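Local coordinates for leucine-rich repeat protein TpLRR (PDB 6MLX), which is of unknown function but folds as a leucine-rich repeat protein of the BspA type, probably exported to the periplasm of the syphilis spirochaete, at residues Lys9-Gly14 and Ile32-Pro37. Numbering follows the deposited sequence.
Sequences KFFQYG and IAVVLP
Phe11 reaches from strand 11-15 to Val34, Leu36 and Pro37, bringing its ring up to the segment that starts on strand 33-35. Its CB points toward that segment, and with CG anti to the carbonyl carbon (chi1 -52°) the ring carries on across the gap. Along the CD1-CE1 branch, CD1 passes Leu36 CD1 loosely, while CE1 comes to 3.5 Å from the same methyl, the closest approach between the segments. On the other branch CE2 meets Pro37 CD at 3.7 Å; both partners approach obliquely. CZ, the far end, lies 3.7 Å from Val34 CG1, which sits in the ring plane, at its edge. Val34 comes from the opposite direction, and with CG1 anti to its backbone N (chi1 166°) that methyl is the branch presented to CZ. A phenylalanine is long enough to cross between segments whose nearest CA atoms, those of Phe11 and Leu36, lie 9.1 Å apart; valine and leucine offer methyls, proline the CD methylene of its compact ring. Tyr27 of strand 22-27 also meets the Phe11 ring, planes at about 40°. With no hydrogen bond between the two segments, their contact rests on buried apolar carbon, depending on shape and exclusion of water rather than on bond direction.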
# COMPACT_ATOMS: atom_id res chain seq x y z
N LYS A 9 -18.90 18.55 2.22
CA LYS A 9 -20.23 17.95 2.41
C LYS A 9 -20.31 16.54 1.84
O LYS A 9 -21.22 15.79 2.22
CB LYS A 9 -21.31 18.84 1.78
CG LYS A 9 -21.21 19.01 0.28
CD LYS A 9 -22.22 20.05 -0.19
CE LYS A 9 -22.83 19.68 -1.53
NZ LYS A 9 -23.95 20.62 -1.90
N PHE A 10 -19.38 16.14 0.98
CA PHE A 10 -19.32 14.75 0.53
C PHE A 10 -18.60 13.82 1.50
O PHE A 10 -18.49 12.62 1.20
CB PHE A 10 -18.66 14.68 -0.86
CG PHE A 10 -19.49 15.29 -1.96
CD1 PHE A 10 -19.19 16.54 -2.49
CD2 PHE A 10 -20.60 14.60 -2.47
CE1 PHE A 10 -19.96 17.10 -3.50
CE2 PHE A 10 -21.38 15.16 -3.49
CZ PHE A 10 -21.06 16.40 -4.00
N PHE A 11 -18.14 14.30 2.67
CA PHE A 11 -17.48 13.45 3.66
C PHE A 11 -18.15 13.53 5.02
O PHE A 11 -18.57 14.61 5.46
CB PHE A 11 -16.00 13.83 3.86
CG PHE A 11 -15.23 13.91 2.59
CD1 PHE A 11 -14.64 12.78 2.06
CD2 PHE A 11 -15.13 15.12 1.91
CE1 PHE A 11 -13.95 12.85 0.87
CE2 PHE A 11 -14.45 15.20 0.72
CZ PHE A 11 -13.84 14.06 0.20
N GLN A 12 -18.22 12.38 5.69
CA GLN A 12 -18.40 12.32 7.13
C GLN A 12 -17.03 12.25 7.79
O GLN A 12 -16.11 11.58 7.28
CB GLN A 12 -19.23 11.10 7.53
CG GLN A 12 -20.57 11.06 6.83
CD GLN A 12 -21.46 9.92 7.29
OE1 GLN A 12 -21.00 8.95 7.90
NE2 GLN A 12 -22.75 10.04 6.99
N TYR A 13 -16.90 12.93 8.93
CA TYR A 13 -15.61 13.10 9.60
C TYR A 13 -15.83 13.27 11.10
O TYR A 13 -16.92 13.63 11.56
CB TYR A 13 -14.84 14.31 9.08
CG TYR A 13 -15.60 15.61 9.19
CD1 TYR A 13 -15.48 16.43 10.31
CD2 TYR A 13 -16.45 16.03 8.18
CE1 TYR A 13 -16.20 17.63 10.41
CE2 TYR A 13 -17.16 17.21 8.26
CZ TYR A 13 -17.03 18.00 9.38
OH TYR A 13 -17.75 19.18 9.45
N GLY A 14 -14.75 13.02 11.85
CA GLY A 14 -14.70 13.36 13.25
C GLY A 14 -13.46 14.18 13.57
O GLY A 14 -12.65 14.50 12.69
N ILE A 32 -15.87 10.53 -10.02
CA ILE A 32 -14.77 9.74 -10.55
C ILE A 32 -13.44 10.16 -9.95
O ILE A 32 -12.44 9.45 -10.12
CB ILE A 32 -14.77 9.87 -12.08
CG1 ILE A 32 -14.82 11.35 -12.45
CG2 ILE A 32 -15.96 9.13 -12.65
CD1 ILE A 32 -14.21 11.66 -13.79
N ALA A 33 -13.42 11.28 -9.22
CA ALA A 33 -12.20 11.89 -8.73
C ALA A 33 -12.53 12.65 -7.45
O ALA A 33 -13.43 13.49 -7.44
CB ALA A 33 -11.60 12.84 -9.77
N VAL A 34 -11.80 12.32 -6.39
CA VAL A 34 -11.86 13.02 -5.11
C VAL A 34 -10.50 13.68 -4.90
O VAL A 34 -9.46 13.05 -5.12
CB VAL A 34 -12.19 12.05 -3.96
CG1 VAL A 34 -11.93 12.67 -2.59
CG2 VAL A 34 -13.63 11.60 -4.07
N VAL A 35 -10.52 14.96 -4.57
CA VAL A 35 -9.36 15.66 -4.03
C VAL A 35 -9.70 15.94 -2.58
O VAL A 35 -10.46 16.87 -2.28
CB VAL A 35 -9.02 16.94 -4.80
CG1 VAL A 35 -7.83 17.63 -4.14
CG2 VAL A 35 -8.74 16.64 -6.26
N LEU A 36 -9.18 15.11 -1.69
CA LEU A 36 -9.46 15.25 -0.27
C LEU A 36 -9.00 16.62 0.22
O LEU A 36 -7.81 16.97 0.05
CB LEU A 36 -8.74 14.16 0.51
CG LEU A 36 -9.26 14.01 1.93
CD1 LEU A 36 -10.63 13.40 1.82
CD2 LEU A 36 -8.31 13.15 2.77
N PRO A 37 -9.88 17.41 0.85
CA PRO A 37 -9.47 18.74 1.32
C PRO A 37 -8.34 18.64 2.34
O PRO A 37 -8.31 17.75 3.19
CB PRO A 37 -10.75 19.30 1.96
CG PRO A 37 -11.52 18.07 2.40
CD PRO A 37 -11.25 17.07 1.27